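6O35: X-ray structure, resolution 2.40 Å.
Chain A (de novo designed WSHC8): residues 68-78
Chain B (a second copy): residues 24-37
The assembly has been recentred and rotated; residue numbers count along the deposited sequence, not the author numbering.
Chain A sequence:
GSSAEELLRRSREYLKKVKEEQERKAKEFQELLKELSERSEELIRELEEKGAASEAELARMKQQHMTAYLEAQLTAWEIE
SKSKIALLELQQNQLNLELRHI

Chain A 68-78: AYLEAQLTAWE
Chain B (24-37) RKAKEFQELLKELS

The contact between chain A 68-78 and chain B 24-37 of the designed protein WSHC8 is an antiparallel helix-helix packing made by apolar and aromatic side chains and the aliphatic parts of Lys B25 and Gln A73, with no hydrogen bond between the two stretches among the modelled atoms. Both segments are helical throughout, with phi/psi near -62/-44 and i to i+4 backbone hydrogen bonds such as Ala A72 N to Ala A68 O (2.9 Å), and both helices extend beyond the stretches at each end. Their axes approach to 11.2 Å and their N-to-C directions differ by 174°. CA-CA separations set the register: 7.4 Å for Leu A70 and Leu B33, 8.3 Å for Leu A74 and Phe B29, and 7.8 Å for Trp A77 and Lys B25. Between them 480 Å² is buried, both sides summed.

Trp A77 (chi1 t, chi2 16°) contributes the largest share, pointing toward chain B. Lys B25 (chi1 m, chi2 t, modelled only to CD) lies across its indole: CB sits over one face, 4.1 Å from the centroid of the five-membered ring and 27° off the ring normal, a CH-pi contact, while CD reaches Trp A77 CD1 at 3.7 Å. The far end of the indole meets the chain B backbone, with Trp A77 CH2 3.9 Å from Ala B26 CA and 4.5 Å from Ala B26 CB. Trp A77 CZ3 lies 3.8 Å from Phe B29 CB, and the two six-membered rings form an oblique pair, centroids 5.7 Å apart and planes at 43°.

Phe B29 (chi1 t, chi2 84°) also points toward its partner helix and joins Trp A77 to the leucines. Leu A74 (m, t) leaves its backbone sideways, but its end turns nearer, bringing CD2 to a tight 3.2 Å from Phe B29 CE1. One turn earlier, Leu A70 CG approaches the same Phe B29 CE1 at 4.1 Å; chi1 of Leu A70 is -149°, between wells, and its CD1 and CD2 are not modelled.

Toward the N-terminal end of the chain A stretch, Leu B32 (t, p) places CD1 at the edge of the Tyr A69 ring, 3.8 Å from Tyr A69 CE2, and CD2 4.0 Å from Gln A73 CG. Leu B36 (m, t) adds CD1 at 4.1 Å from Tyr A69 CD2. Tyr A69 (chi1 t, chi2 82°) and Gln A73 (m, m, chi3 26°) are linked within their helix by a hydrogen bond from Gln A73 NE2 to Tyr A69 OH (3.0 Å, 138° at the hydrogen).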

ATOM      1  N   ALA A  68       6.566   2.334 -18.416  1.00 54.03           N
ATOM      2  CA  ALA A  68       6.360   1.016 -17.827  1.00 36.71           C
ATOM      3  C   ALA A  68       7.681   0.400 -17.384  1.00 36.77           C
ATOM      4  O   ALA A  68       7.745  -0.264 -16.343  1.00 44.33           O
ATOM      5  CB  ALA A  68       5.651   0.101 -18.824  1.00 37.51           C
ATOM      6  N   TYR A  69       8.747   0.605 -18.163  1.00 45.03           N
ATOM      7  CA  TYR A  69      10.052   0.066 -17.791  1.00 55.19           C
ATOM      8  C   TYR A  69      10.546   0.681 -16.487  1.00 53.00           C
ATOM      9  O   TYR A  69      11.087  -0.023 -15.624  1.00 43.70           O
ATOM     10  CB  TYR A  69      11.054   0.312 -18.919  1.00 53.50           C
ATOM     11  CG  TYR A  69      12.435  -0.231 -18.641  1.00 45.16           C
ATOM     12  CD1 TYR A  69      12.731  -1.570 -18.852  1.00 38.91           C
ATOM     13  CD2 TYR A  69      13.445   0.597 -18.171  1.00 45.64           C
ATOM     14  CE1 TYR A  69      13.989  -2.070 -18.601  1.00 43.45           C
ATOM     15  CE2 TYR A  69      14.709   0.106 -17.915  1.00 48.89           C
ATOM     16  CZ  TYR A  69      14.975  -1.229 -18.131  1.00 51.10           C
ATOM     17  OH  TYR A  69      16.233  -1.723 -17.877  1.00 55.82           O
ATOM     18  N   LEU A  70      10.366   1.994 -16.323  1.00 52.32           N
ATOM     19  CA  LEU A  70      10.779   2.646 -15.086  1.00 41.10           C
ATOM     20  C   LEU A  70       9.999   2.104 -13.896  1.00 41.31           C
ATOM     21  O   LEU A  70      10.551   1.949 -12.799  1.00 39.82           O
ATOM     22  CB  LEU A  70      10.592   4.157 -15.210  1.00 43.18           C
ATOM     23  CG  LEU A  70      11.584   5.018 -14.426  1.00 48.63           C
ATOM     24  N   GLU A  71       8.712   1.808 -14.092  1.00 41.35           N
ATOM     25  CA  GLU A  71       7.907   1.254 -13.010  1.00 35.28           C
ATOM     26  C   GLU A  71       8.368  -0.151 -12.644  1.00 40.62           C
ATOM     27  O   GLU A  71       8.422  -0.503 -11.460  1.00 42.34           O
ATOM     28  CB  GLU A  71       6.432   1.246 -13.405  1.00 37.29           C
ATOM     29  CG  GLU A  71       5.806   2.627 -13.486  1.00 43.82           C
ATOM     30  N   ALA A  72       8.704  -0.969 -13.645  1.00 35.04           N
ATOM     31  CA  ALA A  72       9.156  -2.326 -13.362  1.00 37.44           C
ATOM     32  C   ALA A  72      10.435  -2.316 -12.533  1.00 44.73           C
ATOM     33  O   ALA A  72      10.580  -3.104 -11.592  1.00 42.70           O
ATOM     34  CB  ALA A  72       9.371  -3.092 -14.667  1.00 34.37           C
ATOM     35  N   GLN A  73      11.377  -1.432 -12.870  1.00 55.69           N
ATOM     36  CA  GLN A  73      12.626  -1.359 -12.119  1.00 47.25           C
ATOM     37  C   GLN A  73      12.371  -0.914 -10.684  1.00 43.08           C
ATOM     38  O   GLN A  73      12.863  -1.533  -9.732  1.00 48.99           O
ATOM     39  CB  GLN A  73      13.601  -0.409 -12.813  1.00 44.74           C
ATOM     40  CG  GLN A  73      14.152  -0.922 -14.136  1.00 48.48           C
ATOM     41  CD  GLN A  73      15.141  -2.061 -13.966  1.00 45.36           C
ATOM     42  OE1 GLN A  73      15.103  -2.793 -12.979  1.00 48.23           O
ATOM     43  NE2 GLN A  73      16.040  -2.211 -14.932  1.00 47.18           N
ATOM     44  N   LEU A  74      11.599   0.161 -10.507  1.00 38.58           N
ATOM     45  CA  LEU A  74      11.287   0.635  -9.163  1.00 38.77           C
ATOM     46  C   LEU A  74      10.600  -0.452  -8.347  1.00 44.11           C
ATOM     47  O   LEU A  74      10.952  -0.690  -7.185  1.00 50.32           O
ATOM     48  CB  LEU A  74      10.405   1.880  -9.240  1.00 39.32           C
ATOM     49  CG  LEU A  74      11.112   3.186  -9.593  1.00 41.80           C
ATOM     50  CD1 LEU A  74      10.099   4.273  -9.925  1.00 39.15           C
ATOM     51  CD2 LEU A  74      12.022   3.624  -8.452  1.00 32.42           C
ATOM     52  N   THR A  75       9.610  -1.122  -8.940  1.00 44.36           N
ATOM     53  CA  THR A  75       8.891  -2.170  -8.224  1.00 40.58           C
ATOM     54  C   THR A  75       9.817  -3.325  -7.862  1.00 40.87           C
ATOM     55  O   THR A  75       9.765  -3.843  -6.739  1.00 44.67           O
ATOM     56  CB  THR A  75       7.716  -2.663  -9.067  1.00 38.88           C
ATOM     57  OG1 THR A  75       6.713  -1.640  -9.130  1.00 42.00           O
ATOM     58  CG2 THR A  75       7.118  -3.922  -8.471  1.00 39.53           C
ATOM     59  N   ALA A  76      10.668  -3.749  -8.798  1.00 35.79           N
ATOM     60  CA  ALA A  76      11.633  -4.797  -8.490  1.00 38.85           C
ATOM     61  C   ALA A  76      12.649  -4.314  -7.462  1.00 32.20           C
ATOM     62  O   ALA A  76      13.042  -5.065  -6.563  1.00 34.75           O
ATOM     63  CB  ALA A  76      12.334  -5.254  -9.768  1.00 27.83           C
ATOM     64  N   TRP A  77      13.087  -3.059  -7.583  1.00 30.46           N
ATOM     65  CA  TRP A  77      13.970  -2.470  -6.585  1.00 26.89           C
ATOM     66  C   TRP A  77      13.305  -2.452  -5.215  1.00 35.80           C
ATOM     67  O   TRP A  77      13.949  -2.734  -4.197  1.00 27.26           O
ATOM     68  CB  TRP A  77      14.358  -1.060  -7.029  1.00 26.91           C
ATOM     69  CG  TRP A  77      15.196  -0.286  -6.063  1.00 31.55           C
ATOM     70  CD1 TRP A  77      15.898  -0.774  -4.995  1.00 26.70           C
ATOM     71  CD2 TRP A  77      15.419   1.128  -6.077  1.00 30.28           C
ATOM     72  NE1 TRP A  77      16.540   0.252  -4.345  1.00 27.83           N
ATOM     73  CE2 TRP A  77      16.263   1.430  -4.989  1.00 30.82           C
ATOM     74  CE3 TRP A  77      14.988   2.168  -6.904  1.00 30.57           C
ATOM     75  CZ2 TRP A  77      16.684   2.726  -4.708  1.00 37.15           C
ATOM     76  CZ3 TRP A  77      15.405   3.456  -6.624  1.00 36.38           C
ATOM     77  CH2 TRP A  77      16.245   3.724  -5.534  1.00 37.21           C
ATOM     78  N   GLU A  78      12.009  -2.134  -5.173  1.00 44.57           N
ATOM     79  CA  GLU A  78      11.297  -2.107  -3.902  1.00 39.03           C
ATOM     80  C   GLU A  78      11.254  -3.488  -3.265  1.00 39.70           C
ATOM     81  O   GLU A  78      11.477  -3.629  -2.056  1.00 45.72           O
ATOM     82  CB  GLU A  78       9.883  -1.569  -4.117  1.00 39.61           C
ATOM     83  CG  GLU A  78       8.993  -1.655  -2.895  1.00 39.58           C
TER
ATOM     84  N   ARG B  24      24.381   2.310  -4.602  1.00 74.56           N
ATOM     85  CA  ARG B  24      24.472   2.006  -6.025  1.00 76.28           C
ATOM     86  C   ARG B  24      23.102   2.096  -6.686  1.00 65.85           C
ATOM     87  O   ARG B  24      22.899   2.865  -7.632  1.00 72.59           O
ATOM     88  CB  ARG B  24      25.071   0.612  -6.228  1.00 81.89           C
ATOM     89  CG  ARG B  24      26.583   0.592  -6.362  1.00 86.02           C
ATOM     90  CD  ARG B  24      27.096  -0.773  -6.808  1.00 85.84           C
ATOM     91  NE  ARG B  24      27.127  -1.743  -5.716  1.00 80.33           N
ATOM     92  CZ  ARG B  24      28.109  -1.839  -4.824  1.00 76.24           C
ATOM     93  NH1 ARG B  24      29.148  -1.015  -4.882  1.00 73.68           N
ATOM     94  NH2 ARG B  24      28.051  -2.756  -3.870  1.00 78.82           N
ATOM     95  N   LYS B  25      22.141   1.310  -6.191  1.00 54.98           N
ATOM     96  CA  LYS B  25      20.817   1.276  -6.801  1.00 40.83           C
ATOM     97  C   LYS B  25      20.203   2.667  -6.876  1.00 45.65           C
ATOM     98  O   LYS B  25      19.527   3.000  -7.857  1.00 52.95           O
ATOM     99  CB  LYS B  25      19.909   0.327  -6.022  1.00 34.05           C
ATOM    100  CG  LYS B  25      20.021  -1.126  -6.460  1.00 33.39           C
ATOM    101  CD  LYS B  25      19.323  -2.058  -5.483  1.00 37.78           C
ATOM    102  N   ALA B  26      20.427   3.495  -5.855  1.00 43.40           N
ATOM    103  CA  ALA B  26      19.914   4.860  -5.887  1.00 52.48           C
ATOM    104  C   ALA B  26      20.537   5.646  -7.035  1.00 53.60           C
ATOM    105  O   ALA B  26      19.830   6.290  -7.820  1.00 56.95           O
ATOM    106  CB  ALA B  26      20.187   5.557  -4.554  1.00 57.35           C
ATOM    107  N   LYS B  27      21.867   5.609  -7.146  1.00 46.11           N
ATOM    108  CA  LYS B  27      22.545   6.326  -8.219  1.00 48.78           C
ATOM    109  C   LYS B  27      22.174   5.753  -9.580  1.00 51.82           C
ATOM    110  O   LYS B  27      21.867   6.498 -10.518  1.00 56.84           O
ATOM    111  CB  LYS B  27      24.060   6.274  -8.011  1.00 50.00           C
ATOM    112  CG  LYS B  27      24.570   7.229  -6.943  1.00 60.64           C
ATOM    113  CD  LYS B  27      26.065   7.055  -6.707  1.00 70.83           C
ATOM    114  CE  LYS B  27      26.886   7.754  -7.779  1.00 78.27           C
ATOM    115  NZ  LYS B  27      28.122   6.996  -8.119  1.00 82.54           N
ATOM    116  N   GLU B  28      22.201   4.423  -9.707  1.00 54.57           N
ATOM    117  CA  GLU B  28      21.839   3.790 -10.971  1.00 63.18           C
ATOM    118  C   GLU B  28      20.467   4.251 -11.444  1.00 67.46           C
ATOM    119  O   GLU B  28      20.260   4.488 -12.640  1.00 66.36           O
ATOM    120  CB  GLU B  28      21.862   2.267 -10.821  1.00 69.79           C
ATOM    121  CG  GLU B  28      23.230   1.686 -10.503  1.00 79.53           C
ATOM    122  CD  GLU B  28      23.175   0.201 -10.186  1.00 84.07           C
ATOM    123  OE1 GLU B  28      22.059  -0.356 -10.120  1.00 84.41           O
ATOM    124  OE2 GLU B  28      24.249  -0.408 -10.000  1.00 84.61           O
ATOM    125  N   PHE B  29      19.514   4.385 -10.520  1.00 64.81           N
ATOM    126  CA  PHE B  29      18.179   4.824 -10.905  1.00 62.57           C
ATOM    127  C   PHE B  29      18.207   6.255 -11.430  1.00 62.65           C
ATOM    128  O   PHE B  29      17.592   6.561 -12.459  1.00 67.07           O
ATOM    129  CB  PHE B  29      17.218   4.712  -9.724  1.00 64.54           C
ATOM    130  CG  PHE B  29      15.843   5.231 -10.023  1.00 66.86           C
ATOM    131  CD1 PHE B  29      14.907   4.428 -10.653  1.00 68.16           C
ATOM    132  CD2 PHE B  29      15.487   6.528  -9.688  1.00 65.94           C
ATOM    133  CE1 PHE B  29      13.643   4.904 -10.937  1.00 68.97           C
ATOM    134  CE2 PHE B  29      14.225   7.009  -9.971  1.00 67.28           C
ATOM    135  CZ  PHE B  29      13.301   6.195 -10.592  1.00 69.84           C
ATOM    136  N   GLN B  30      18.910   7.149 -10.732  1.00 67.16           N
ATOM    137  CA  GLN B  30      19.019   8.525 -11.201  1.00 64.16           C
ATOM    138  C   GLN B  30      19.630   8.579 -12.595  1.00 60.72           C
ATOM    139  O   GLN B  30      19.238   9.411 -13.421  1.00 60.42           O
ATOM    140  CB  GLN B  30      19.846   9.352 -10.218  1.00 66.80           C
ATOM    141  CG  GLN B  30      19.165   9.585  -8.879  1.00 66.29           C
ATOM    142  CD  GLN B  30      17.878  10.381  -9.007  1.00 72.04           C
ATOM    143  OE1 GLN B  30      17.719  11.184  -9.927  1.00 68.37           O
ATOM    144  NE2 GLN B  30      16.950  10.153  -8.087  1.00 77.90           N
ATOM    145  N   GLU B  31      20.589   7.693 -12.879  1.00 58.57           N
ATOM    146  CA  GLU B  31      21.169   7.639 -14.216  1.00 62.64           C
ATOM    147  C   GLU B  31      20.158   7.110 -15.229  1.00 62.91           C
ATOM    148  O   GLU B  31      20.053   7.640 -16.342  1.00 70.12           O
ATOM    149  CB  GLU B  31      22.425   6.769 -14.209  1.00 64.44           C
ATOM    150  N   LEU B  32      19.409   6.066 -14.864  1.00 59.57           N
ATOM    151  CA  LEU B  32      18.376   5.545 -15.752  1.00 50.16           C
ATOM    152  C   LEU B  32      17.286   6.583 -15.986  1.00 42.17           C
ATOM    153  O   LEU B  32      16.895   6.847 -17.130  1.00 36.71           O
ATOM    154  CB  LEU B  32      17.777   4.267 -15.164  1.00 54.59           C
ATOM    155  CG  LEU B  32      16.552   3.690 -15.878  1.00 61.87           C
ATOM    156  CD1 LEU B  32      16.911   3.195 -17.270  1.00 62.25           C
ATOM    157  CD2 LEU B  32      15.928   2.570 -15.050  1.00 60.65           C
ATOM    158  N   LEU B  33      16.771   7.175 -14.906  1.00 49.96           N
ATOM    159  CA  LEU B  33      15.741   8.198 -15.044  1.00 47.39           C
ATOM    160  C   LEU B  33      16.242   9.388 -15.847  1.00 47.71           C
ATOM    161  O   LEU B  33      15.465  10.019 -16.571  1.00 56.86           O
ATOM    162  CB  LEU B  33      15.266   8.646 -13.663  1.00 45.84           C
ATOM    163  CG  LEU B  33      14.276   9.811 -13.621  1.00 48.55           C
ATOM    164  CD1 LEU B  33      13.075   9.546 -14.510  1.00 49.98           C
ATOM    165  CD2 LEU B  33      13.836  10.064 -12.186  1.00 42.46           C
ATOM    166  N   LYS B  34      17.532   9.710 -15.741  1.00 54.95           N
ATOM    167  CA  LYS B  34      18.082  10.819 -16.514  1.00 61.23           C
ATOM    168  C   LYS B  34      18.073  10.498 -18.004  1.00 68.13           C
ATOM    169  O   LYS B  34      17.595  11.297 -18.818  1.00 60.95           O
ATOM    170  CB  LYS B  34      19.499  11.139 -16.038  1.00 60.42           C
ATOM    171  CG  LYS B  34      20.071  12.416 -16.632  1.00 63.63           C
ATOM    172  CD  LYS B  34      20.981  13.125 -15.640  1.00 70.52           C
ATOM    173  CE  LYS B  34      21.326  14.533 -16.104  1.00 75.46           C
ATOM    174  NZ  LYS B  34      20.353  15.546 -15.604  1.00 71.51           N
ATOM    175  N   GLU B  35      18.593   9.327 -18.378  1.00 59.22           N
ATOM    176  CA  GLU B  35      18.612   8.935 -19.782  1.00 66.78           C
ATOM    177  C   GLU B  35      17.205   8.927 -20.365  1.00 76.04           C
ATOM    178  O   GLU B  35      16.893   9.693 -21.284  1.00 90.63           O
ATOM    179  CB  GLU B  35      19.268   7.561 -19.929  1.00 62.77           C
ATOM    180  CG  GLU B  35      19.477   7.125 -21.372  1.00 61.51           C
ATOM    181  N   LEU B  36      16.332   8.068 -19.831  1.00 79.48           N
ATOM    182  CA  LEU B  36      14.979   7.951 -20.363  1.00 61.60           C
ATOM    183  C   LEU B  36      14.281   9.307 -20.399  1.00 54.82           C
ATOM    184  O   LEU B  36      13.658   9.673 -21.402  1.00 44.68           O
ATOM    185  CB  LEU B  36      14.171   6.954 -19.533  1.00 52.39           C
ATOM    186  CG  LEU B  36      14.701   5.520 -19.471  1.00 52.00           C
ATOM    187  CD1 LEU B  36      13.606   4.566 -19.006  1.00 47.44           C
ATOM    188  CD2 LEU B  36      15.268   5.069 -20.808  1.00 55.84           C
ATOM    189  N   SER B  37      14.377  10.069 -19.306  1.00 54.38           N
ATOM    190  CA  SER B  37      13.779  11.399 -19.291  1.00 54.77           C
ATOM    191  C   SER B  37      14.369  12.274 -20.391  1.00 60.10           C
ATOM    192  O   SER B  37      13.656  13.073 -21.010  1.00 55.09           O
ATOM    193  CB  SER B  37      13.980  12.055 -17.927  1.00 59.52           C
ATOM    194  OG  SER B  37      13.388  13.341 -17.898  1.00 63.52           O
TER